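Local coordinates for protein putative ABC transporter subunit, substrate-binding component (Rhodopseudomonas palustris, PDB 4EVQ) that binds 4-hydroxybenzoate and probably delivers it, with related aromatic carboxylates, to an ABC transporter as its substrate-binding component, at residues 21-26 with 87-92; 33-38 with 288-293; 39-44 with 58-63; 292-297 with 327-332. One frame throughout, in Å; residues are numbered along the deposited sequence.

Contact 1 of 4, residues 21-26 with 87-92; sequences LLLPYS and IGTVHS. With PHB (p-hydroxybenzoic acid), chain H.
Ile87 O takes two donors from the neighbouring strand: Leu22 N gives it a hydrogen bond of 2.9 Å, and Leu21 CA approaches it at 3.3 Å as a CA-H...O contact. Both belong to the parallel pairing of strands 17-23 and 85-88 in the sheet of one lobe of the periplasmic binding protein fold. On one face of this sheet Leu21 and Ile87 lie side by side and point the same way, Leu21 CD2 being 3.7 Å from Ile87 CB. Next, the peptide before Thr89 is cis, and Leu22 O has Thr89 CB and OG1 close by and Gly88 CA at 3.1 Å, which leaves no room for a side chain at Gly88. Thr89 OG1, anti to its backbone N (chi1 -178°), lies against Leu23 CA and is hydrogen-bonded to Asp63. Pro24 then crosses Val90 at about a right angle, with Pro24 CD pressed to 3.4 Å from Val90 CG2. The other branch of Val90, CG1, packs 3.9 Å from C2 of the p-hydroxybenzoic acid ring. His91 is the N-cap of helix 92-105, and Ser92 opens it: Ser92 N binds ligand O1' at 2.8 Å and Ser92 OG binds O2' at 2.6 Å. The loop after strand 85-88 thus brings a helix N-terminus to the ligand carboxylate, whose negative charge the helix dipole would probably favour.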
# COMPACT_ATOMS: atom_id res chain seq x y z
N LEU A 21 -12.21 2.89 -11.33
CA LEU A 21 -11.40 2.11 -10.39
C LEU A 21 -10.65 1.12 -11.17
O LEU A 21 -11.24 0.17 -11.71
CB LEU A 21 -12.22 1.36 -9.36
CG LEU A 21 -13.11 2.09 -8.41
CD1 LEU A 21 -13.59 1.12 -7.30
CD2 LEU A 21 -12.33 3.22 -7.77
N LEU A 22 -9.35 1.29 -11.27
CA LEU A 22 -8.48 0.33 -11.93
C LEU A 22 -7.77 -0.44 -10.84
O LEU A 22 -6.89 0.11 -10.16
CB LEU A 22 -7.47 1.06 -12.82
CG LEU A 22 -6.52 0.18 -13.64
CD1 LEU A 22 -7.28 -0.60 -14.71
CD2 LEU A 22 -5.35 0.97 -14.28
N LEU A 23 -8.16 -1.68 -10.65
CA LEU A 23 -7.68 -2.48 -9.53
C LEU A 23 -7.63 -3.91 -9.94
O LEU A 23 -8.30 -4.30 -10.90
CB LEU A 23 -8.59 -2.32 -8.30
CG LEU A 23 -8.55 -0.96 -7.59
CD1 LEU A 23 -9.69 -0.88 -6.60
CD2 LEU A 23 -7.20 -0.81 -6.90
N PRO A 24 -6.87 -4.73 -9.19
CA PRO A 24 -6.88 -6.17 -9.45
C PRO A 24 -8.12 -6.82 -8.88
O PRO A 24 -8.22 -6.99 -7.67
CB PRO A 24 -5.61 -6.67 -8.79
CG PRO A 24 -5.36 -5.69 -7.68
CD PRO A 24 -5.86 -4.36 -8.17
N TYR A 25 -9.06 -7.21 -9.74
CA TYR A 25 -10.26 -7.94 -9.31
C TYR A 25 -10.10 -9.44 -9.60
O TYR A 25 -11.04 -10.20 -9.44
CB TYR A 25 -11.51 -7.38 -9.98
CG TYR A 25 -11.84 -5.98 -9.47
CD1 TYR A 25 -12.30 -5.81 -8.16
CD2 TYR A 25 -11.70 -4.83 -10.25
CE1 TYR A 25 -12.58 -4.55 -7.65
CE2 TYR A 25 -12.01 -3.57 -9.72
CZ TYR A 25 -12.44 -3.47 -8.41
OH TYR A 25 -12.74 -2.23 -7.89
N SER A 26 -8.97 -9.81 -10.17
CA SER A 26 -8.62 -11.20 -10.41
C SER A 26 -7.14 -11.35 -10.12
O SER A 26 -6.40 -10.38 -10.02
CB SER A 26 -8.93 -11.62 -11.86
OG SER A 26 -8.13 -10.89 -12.75
N ILE A 87 -9.00 6.18 -9.83
CA ILE A 87 -8.41 5.60 -8.61
C ILE A 87 -7.81 4.24 -8.96
O ILE A 87 -8.51 3.32 -9.39
CB ILE A 87 -9.44 5.50 -7.45
CG1 ILE A 87 -10.00 6.88 -7.13
CG2 ILE A 87 -8.80 4.82 -6.22
CD1 ILE A 87 -11.05 6.87 -6.07
N GLY A 88 -6.50 4.11 -8.78
CA GLY A 88 -5.83 2.83 -8.99
C GLY A 88 -4.35 3.03 -8.87
O GLY A 88 -3.86 4.17 -8.79
N THR A 89 -3.56 1.96 -8.73
CA THR A 89 -3.95 0.58 -8.57
C THR A 89 -3.07 -0.07 -7.50
O THR A 89 -2.44 0.65 -6.69
CB THR A 89 -3.88 -0.12 -9.91
OG1 THR A 89 -4.31 -1.51 -9.75
CG2 THR A 89 -2.48 -0.11 -10.49
N VAL A 90 -3.00 -1.40 -7.47
CA VAL A 90 -2.17 -2.15 -6.52
C VAL A 90 -0.76 -2.40 -6.95
O VAL A 90 0.17 -2.09 -6.21
CB VAL A 90 -2.86 -3.50 -6.19
CG1 VAL A 90 -1.96 -4.43 -5.39
CG2 VAL A 90 -4.16 -3.24 -5.40
N HIS A 91 -0.57 -2.95 -8.13
CA HIS A 91 0.75 -3.39 -8.63
C HIS A 91 1.53 -2.21 -9.20
O HIS A 91 1.01 -1.47 -10.03
CB HIS A 91 0.48 -4.47 -9.69
CG HIS A 91 1.70 -5.12 -10.27
ND1 HIS A 91 2.55 -4.49 -11.15
CD2 HIS A 91 2.12 -6.41 -10.22
CE1 HIS A 91 3.47 -5.34 -11.58
NE2 HIS A 91 3.24 -6.51 -11.01
N SER A 92 2.75 -2.02 -8.72
CA SER A 92 3.54 -0.86 -9.10
C SER A 92 3.83 -0.75 -10.57
O SER A 92 3.93 0.35 -11.08
CB SER A 92 4.88 -0.85 -8.36
OG SER A 92 4.78 -0.35 -7.05
C1' PHB H . 3.08 -2.84 -5.31
O1' PHB H . 3.23 -3.49 -6.37
O2' PHB H . 3.37 -1.58 -5.22
C1 PHB H . 2.54 -3.45 -4.08
C2 PHB H . 1.73 -4.59 -4.18
C3 PHB H . 1.24 -5.18 -3.03
C4 PHB H . 1.55 -4.67 -1.82
C5 PHB H . 2.33 -3.53 -1.69
C6 PHB H . 2.81 -2.95 -2.83
O4 PHB H . 1.09 -5.23 -0.69

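Contact 2 of 4, residues 33-38 with 288-293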
# COMPACT_ATOMS: atom_id res chain seq x y z
N GLY A 33 -7.38 -5.78 -4.14
CA GLY A 33 -8.36 -4.98 -4.89
C GLY A 33 -9.71 -4.97 -4.19
O GLY A 33 -10.40 -3.93 -4.14
N GLU A 34 -10.11 -6.12 -3.68
CA GLU A 34 -11.34 -6.23 -2.91
C GLU A 34 -11.31 -5.34 -1.65
O GLU A 34 -12.26 -4.61 -1.37
CB GLU A 34 -11.59 -7.67 -2.48
CG GLU A 34 -12.82 -7.89 -1.57
CD GLU A 34 -12.94 -9.34 -1.16
OE1 GLU A 34 -12.10 -9.85 -0.40
OE2 GLU A 34 -13.90 -9.98 -1.62
N ALA A 35 -10.22 -5.40 -0.87
CA ALA A 35 -10.13 -4.59 0.34
C ALA A 35 -10.18 -3.08 0.06
O ALA A 35 -10.84 -2.34 0.78
CB ALA A 35 -8.86 -4.95 1.09
N ILE A 36 -9.47 -2.65 -0.96
CA ILE A 36 -9.46 -1.22 -1.33
C ILE A 36 -10.85 -0.79 -1.75
O ILE A 36 -11.32 0.29 -1.36
CB ILE A 36 -8.43 -0.97 -2.46
CG1 ILE A 36 -7.00 -1.18 -1.90
CG2 ILE A 36 -8.59 0.43 -3.04
CD1 ILE A 36 -5.97 -1.30 -2.99
N THR A 37 -11.50 -1.60 -2.58
CA THR A 37 -12.84 -1.27 -3.04
C THR A 37 -13.84 -1.20 -1.86
O THR A 37 -14.68 -0.26 -1.78
CB THR A 37 -13.31 -2.30 -4.07
OG1 THR A 37 -12.39 -2.31 -5.18
CG2 THR A 37 -14.69 -1.97 -4.62
N ARG A 38 -13.69 -2.13 -0.93
CA ARG A 38 -14.53 -2.13 0.28
C ARG A 38 -14.33 -0.88 1.11
O ARG A 38 -15.30 -0.26 1.58
CB ARG A 38 -14.30 -3.37 1.14
CG ARG A 38 -14.90 -4.68 0.58
CD ARG A 38 -14.43 -5.84 1.42
NE ARG A 38 -15.17 -7.04 1.08
CZ ARG A 38 -15.04 -8.20 1.71
NH1 ARG A 38 -14.09 -8.37 2.63
NH2 ARG A 38 -15.85 -9.22 1.38
N VAL A 288 -4.62 -2.80 5.96
CA VAL A 288 -4.06 -1.53 5.46
C VAL A 288 -4.64 -1.16 4.12
O VAL A 288 -4.78 0.03 3.82
CB VAL A 288 -2.50 -1.60 5.42
CG1 VAL A 288 -1.99 -2.57 4.37
CG2 VAL A 288 -1.90 -0.19 5.27
N PHE A 289 -4.96 -2.14 3.27
CA PHE A 289 -5.49 -1.87 1.95
C PHE A 289 -6.85 -1.25 2.06
O PHE A 289 -7.17 -0.26 1.35
CB PHE A 289 -5.47 -3.17 1.14
CG PHE A 289 -4.13 -3.85 1.18
CD1 PHE A 289 -3.05 -3.32 0.52
CD2 PHE A 289 -3.96 -5.04 1.86
CE1 PHE A 289 -1.80 -3.90 0.60
CE2 PHE A 289 -2.75 -5.66 1.92
CZ PHE A 289 -1.67 -5.10 1.31
N ALA A 290 -7.69 -1.77 2.96
CA ALA A 290 -8.99 -1.14 3.22
C ALA A 290 -8.86 0.28 3.74
O ALA A 290 -9.62 1.16 3.32
CB ALA A 290 -9.78 -1.98 4.18
N VAL A 291 -7.89 0.54 4.62
CA VAL A 291 -7.66 1.87 5.11
C VAL A 291 -7.29 2.79 3.98
O VAL A 291 -7.75 3.96 3.93
CB VAL A 291 -6.53 1.87 6.15
CG1 VAL A 291 -6.12 3.28 6.56
CG2 VAL A 291 -6.93 1.10 7.40
N GLN A 292 -6.41 2.36 3.09
CA GLN A 292 -5.96 3.17 1.98
C GLN A 292 -7.11 3.51 1.04
O GLN A 292 -7.15 4.62 0.50
CB GLN A 292 -4.80 2.48 1.24
CG GLN A 292 -3.54 2.43 2.10
CD GLN A 292 -2.45 1.49 1.60
OE1 GLN A 292 -1.37 1.47 2.15
NE2 GLN A 292 -2.73 0.72 0.56
N GLY A 293 -8.04 2.60 0.84
CA GLY A 293 -9.25 2.87 0.05
C GLY A 293 -10.17 3.83 0.73
O GLY A 293 -10.71 4.76 0.10
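Phe289, whose CB rests against Ala35 and Ile36, carries its ring away from helix 33-38 toward the ligand pocket. Val288 CG1 sits 3.8 Å above the centre of one ring face. At the far end of the ring, Phe289 CZ lies 3.4 Å from the hydroxyl O4 of the bound p-hydroxybenzoic acid (PHB). The other flat group, the guanidinium of Arg38, has Glu34 CD over the centre of one face; their salt bridge is long and rests on charge alone, since no N-H points at the oxygen. Between these groups the two helices come unusually near each other: their axes pass at 6.7 Å and cross at -40°, because small residues line the seam. Ala35 CB touches Phe289 CB at 3.8 Å, and Ala290 CA makes a CA-H...O contact of 3.3 Å with Ala35 O. One turn on, Gly293 CA lies 3.6 Å from Ile36 O, where any CB would collide with that oxygen. Ile36 brings the larger side chain of its helix to the seam: its CG1, beside the backbone N (chi1 -68°), reaches 3.4 Å from Phe289 O, and its CG2 branch faces Gly293 CA. On the far side of helix 33-38, Gly33 O accepts from both Thr37 N and Thr37 OG1, which arrive from opposite faces of its plane. Phe278 packs on Ala290 and Arg38, and Leu23 on Ile36 and Thr37, so helix 269-282 meets both helices and strand 17-23 meets helix 30-46.

Contact 3 of 4, residues 39-44 with 58-63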
# COMPACT_ATOMS: atom_id res chain seq x y z
N GLY A 39 -13.08 -0.51 1.32
CA GLY A 39 -12.81 0.71 2.06
C GLY A 39 -13.45 1.95 1.42
O GLY A 39 -14.04 2.80 2.10
N LEU A 40 -13.30 2.06 0.11
CA LEU A 40 -13.85 3.21 -0.61
C LEU A 40 -15.39 3.20 -0.60
O LEU A 40 -16.04 4.23 -0.37
CB LEU A 40 -13.29 3.19 -2.02
CG LEU A 40 -13.75 4.30 -2.95
CD1 LEU A 40 -13.48 5.68 -2.37
CD2 LEU A 40 -13.01 4.09 -4.24
N GLU A 41 -15.99 2.03 -0.83
CA GLU A 41 -17.45 1.94 -0.82
C GLU A 41 -18.01 2.19 0.57
O GLU A 41 -19.07 2.80 0.73
CB GLU A 41 -17.90 0.57 -1.34
CG GLU A 41 -17.61 0.45 -2.83
CD GLU A 41 -17.97 -0.92 -3.43
OE1 GLU A 41 -17.86 -1.95 -2.75
OE2 GLU A 41 -18.33 -0.93 -4.63
N LEU A 42 -17.34 1.67 1.59
CA LEU A 42 -17.80 1.91 2.96
C LEU A 42 -17.75 3.39 3.28
O LEU A 42 -18.66 3.94 3.94
CB LEU A 42 -16.94 1.10 3.96
CG LEU A 42 -17.53 0.97 5.37
CD1 LEU A 42 -18.80 0.08 5.37
CD2 LEU A 42 -16.45 0.47 6.35
N TYR A 43 -16.70 4.06 2.86
CA TYR A 43 -16.65 5.51 3.11
C TYR A 43 -17.79 6.22 2.42
O TYR A 43 -18.44 7.07 3.03
CB TYR A 43 -15.33 6.14 2.65
CG TYR A 43 -15.33 7.60 2.96
CD1 TYR A 43 -15.24 8.03 4.26
CD2 TYR A 43 -15.54 8.53 1.97
CE1 TYR A 43 -15.33 9.37 4.58
CE2 TYR A 43 -15.63 9.88 2.27
CZ TYR A 43 -15.51 10.30 3.57
OH TYR A 43 -15.57 11.63 3.90
N VAL A 44 -18.02 5.90 1.15
CA VAL A 44 -19.14 6.55 0.45
C VAL A 44 -20.45 6.27 1.19
O VAL A 44 -21.26 7.17 1.35
CB VAL A 44 -19.21 6.08 -1.01
CG1 VAL A 44 -20.52 6.50 -1.67
CG2 VAL A 44 -17.98 6.62 -1.81
N PHE A 58 -19.18 3.80 -9.55
CA PHE A 58 -17.85 3.21 -9.69
C PHE A 58 -17.81 2.37 -10.96
O PHE A 58 -18.63 1.47 -11.15
CB PHE A 58 -17.48 2.34 -8.49
CG PHE A 58 -17.19 3.13 -7.23
CD1 PHE A 58 -16.07 3.95 -7.15
CD2 PHE A 58 -18.01 3.02 -6.13
CE1 PHE A 58 -15.80 4.66 -6.01
CE2 PHE A 58 -17.74 3.76 -4.96
CZ PHE A 58 -16.64 4.56 -4.91
N VAL A 59 -16.86 2.66 -11.81
CA VAL A 59 -16.63 1.90 -13.01
C VAL A 59 -15.41 1.06 -12.74
O VAL A 59 -14.27 1.57 -12.73
CB VAL A 59 -16.39 2.82 -14.21
CG1 VAL A 59 -16.19 1.99 -15.44
CG2 VAL A 59 -17.59 3.81 -14.35
N LYS A 60 -15.61 -0.24 -12.53
CA LYS A 60 -14.54 -1.10 -12.02
C LYS A 60 -13.88 -1.88 -13.15
O LYS A 60 -14.51 -2.74 -13.78
CB LYS A 60 -15.14 -2.05 -10.99
CG LYS A 60 -15.82 -1.35 -9.84
CD LYS A 60 -16.52 -2.31 -8.91
CE LYS A 60 -17.06 -1.59 -7.69
NZ LYS A 60 -17.74 -2.55 -6.77
N VAL A 61 -12.60 -1.64 -13.39
CA VAL A 61 -11.85 -2.25 -14.47
C VAL A 61 -10.77 -3.10 -13.84
O VAL A 61 -9.97 -2.63 -13.03
CB VAL A 61 -11.25 -1.18 -15.40
CG1 VAL A 61 -10.35 -1.80 -16.46
CG2 VAL A 61 -12.38 -0.34 -16.04
N ASP A 62 -10.77 -4.38 -14.18
CA ASP A 62 -9.80 -5.32 -13.69
C ASP A 62 -8.49 -5.23 -14.41
O ASP A 62 -8.40 -5.55 -15.59
CB ASP A 62 -10.36 -6.72 -13.92
CG ASP A 62 -9.46 -7.82 -13.34
OD1 ASP A 62 -8.50 -7.53 -12.56
OD2 ASP A 62 -9.75 -8.99 -13.66
N ASP A 63 -7.44 -4.80 -13.69
CA ASP A 63 -6.13 -4.64 -14.32
C ASP A 63 -5.31 -5.93 -14.37
O ASP A 63 -4.27 -5.97 -15.01
CB ASP A 63 -5.31 -3.53 -13.64
CG ASP A 63 -4.69 -3.94 -12.29
OD1 ASP A 63 -4.88 -5.02 -11.78
OD2 ASP A 63 -3.94 -3.15 -11.72
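Helix 39-44 runs antiparallel to strand 58-62, at 175° between their directions, with the axes 12.1 Å apart, so side chains alone bridge the gap. This is the return leg of a beta-alpha-beta crossover: strand 17-23, helix 30-46, then strand 54-62, which lies parallel beside the first strand with a short strand, 50-51, added on the way. Phe58 fills the space between the layers, its CG anti to the carbonyl carbon (chi1 -71°), and three residues of the helix gather at the outer end of its ring. Leu40, in one of its two conformers, brings CG to 3.5 Å from Phe58 CZ, and Glu41 sets its CG 3.9 Å from Phe58 CE2. Leu21 of strand 17-23 touches both Leu40 and Phe58. Beyond the ring, Glu41 and Lys60 reach toward each other tip to tip from extended chains. In one of the two conformers of Lys60, NZ binds Glu41 OE2 at 2.7 Å on the syn side, 29° out of the carboxylate plane; Lys60 is exposed and Glu41 partly so. An alanine in place of Glu41 would probably leave the Lys60 ammonium without this charge partner, free to swing, and would uncover Phe58 CE2. Val44 closes the row tip to tip with the ring, its CG2 at the edge, 4.0 Å from Phe58 CZ.

Contact 4 of 4, residues 292-297 with 327-332; sequences QGWDAG and ASPRGP
Asp295 OD2 is the tight point of this contact, shared by two side chains of the turn after strand 325-328. Ser328 OG donates to it at a very short 2.5 Å. Arg330 NH2, in one of the two conformers of that residue, donates to Asp295 OD2 at 2.7 Å and an almost straight 170°. That bond uses the anti lone pair of OD2 and lies in the guanidinium plane, which is nearly coplanar with the carboxylate; Arg330 NE adds only a weak bond to the same oxygen. The bend of Arg330 at chi3 (-88°) sets NE off the line of the chain. Ser328 OG, anti to its backbone N (chi1 166°), also accepts from Arg330 N at 2.9 Å, which makes an ST turn. An alanine in place of Asp295 would probably leave the Arg330 charge without its carboxylate mate and the Ser328 hydroxyl without this acceptor, loosening the turn. Pro329 CD meets Trp294 CD1 in a close oblique contact of 3.6 Å, while Trp294 NE1 bonds Glu270. Gln292 is looser: its CG lies over one guanidinium face but no closer than 4.5 Å to Arg330 NH1, and its amide is spent on His261 and Asn113. No solvent side appears among the touching residues, and Arg330 NH2 is also hydrogen-bonded to Thr131 O. The whole is a two-residue beta hairpin, closed by paired backbone bonds between Ser328 and Gly331 and docked on helix 288-306 through a buried salt bridge.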
# COMPACT_ATOMS: atom_id res chain seq x y z
N GLN A 292 -6.41 2.36 3.09
CA GLN A 292 -5.96 3.17 1.98
C GLN A 292 -7.11 3.51 1.04
O GLN A 292 -7.15 4.62 0.50
CB GLN A 292 -4.80 2.48 1.24
CG GLN A 292 -3.54 2.43 2.10
CD GLN A 292 -2.45 1.49 1.60
OE1 GLN A 292 -1.37 1.47 2.15
NE2 GLN A 292 -2.73 0.72 0.56
N GLY A 293 -8.04 2.60 0.84
CA GLY A 293 -9.25 2.87 0.05
C GLY A 293 -10.17 3.83 0.73
O GLY A 293 -10.71 4.76 0.10
N TRP A 294 -10.41 3.63 2.00
CA TRP A 294 -11.21 4.56 2.78
C TRP A 294 -10.66 5.97 2.69
O TRP A 294 -11.41 6.96 2.49
CB TRP A 294 -11.20 4.07 4.22
CG TRP A 294 -11.87 4.93 5.25
CD1 TRP A 294 -11.26 5.88 6.03
CD2 TRP A 294 -13.22 4.83 5.74
NE1 TRP A 294 -12.16 6.39 6.92
CE2 TRP A 294 -13.37 5.77 6.78
CE3 TRP A 294 -14.32 4.06 5.37
CZ2 TRP A 294 -14.58 5.97 7.47
CZ3 TRP A 294 -15.51 4.22 6.09
CH2 TRP A 294 -15.63 5.16 7.12
N ASP A 295 -9.36 6.12 2.83
CA ASP A 295 -8.75 7.43 2.78
C ASP A 295 -8.71 8.03 1.40
O ASP A 295 -8.71 9.27 1.27
CB ASP A 295 -7.35 7.42 3.41
CG ASP A 295 -7.40 7.25 4.92
OD1 ASP A 295 -8.40 7.66 5.56
OD2 ASP A 295 -6.41 6.75 5.51
N ALA A 296 -8.68 7.21 0.37
CA ALA A 296 -8.89 7.72 -0.99
C ALA A 296 -10.27 8.35 -1.05
O ALA A 296 -10.42 9.43 -1.65
CB ALA A 296 -8.74 6.61 -2.01
N GLY A 297 -11.27 7.73 -0.42
CA GLY A 297 -12.61 8.31 -0.33
C GLY A 297 -12.59 9.61 0.42
O GLY A 297 -13.17 10.60 -0.06
N ALA A 327 -8.68 13.22 9.59
CA ALA A 327 -8.33 12.09 10.42
C ALA A 327 -8.53 10.81 9.62
O ALA A 327 -9.60 10.53 9.06
CB ALA A 327 -9.14 12.09 11.63
N SER A 328 -7.47 10.01 9.60
CA SER A 328 -7.48 8.68 9.02
C SER A 328 -7.56 7.67 10.15
O SER A 328 -7.11 7.95 11.24
CB SER A 328 -6.16 8.48 8.26
OG SER A 328 -5.95 7.08 7.93
N PRO A 329 -7.99 6.43 9.86
CA PRO A 329 -7.78 5.34 10.79
C PRO A 329 -6.32 5.24 11.25
O PRO A 329 -6.04 4.76 12.34
CB PRO A 329 -8.26 4.11 9.98
CG PRO A 329 -9.37 4.67 9.15
CD PRO A 329 -8.78 6.02 8.70
N ARG A 330 -5.36 5.69 10.44
CA ARG A 330 -3.93 5.70 10.85
C ARG A 330 -3.64 6.71 11.95
O ARG A 330 -2.85 6.57 12.90
CB ARG A 330 -3.11 6.08 9.63
CG ARG A 330 -3.14 4.91 8.67
CD ARG A 330 -2.44 5.16 7.35
NE ARG A 330 -3.37 5.76 6.38
CZ ARG A 330 -3.08 5.99 5.11
NH1 ARG A 330 -1.88 5.74 4.63
NH2 ARG A 330 -4.04 6.43 4.30
N GLY A 331 -4.25 7.80 11.77
CA GLY A 331 -3.82 9.00 12.49
C GLY A 331 -4.13 10.22 11.63
O GLY A 331 -4.89 10.09 10.67
N PRO A 332 -3.56 11.42 11.95
CA PRO A 332 -3.78 12.55 11.05
C PRO A 332 -3.18 12.28 9.67
O PRO A 332 -2.06 11.82 9.56
CB PRO A 332 -3.05 13.71 11.74
CG PRO A 332 -2.96 13.33 13.18
CD PRO A 332 -2.83 11.83 13.17

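How the contacts relate
Helix 30-46 ties three of the contacts together: it packs on helix 288-306 in contact 2 and on strand 54-62 in contact 3, and it is joined to contact 1 by a probable hydrogen bond, Tyr25 OH to Thr37 OG1 at 2.7 Å. Contacts 1 and 3 share a sheet and are joined by Thr89 OG1 and Asp63 OD2, 2.6 Å apart. Contacts 2 and 4 overlap at Gln292 and Gly293, with centres about 10 Å apart. The p-hydroxybenzoic acid is met at its two ends, its carboxylate by contact 1 and its hydroxyl by contact 2. Contact 4 stands back, the Gln292 side chain being about 7 Å from the ligand.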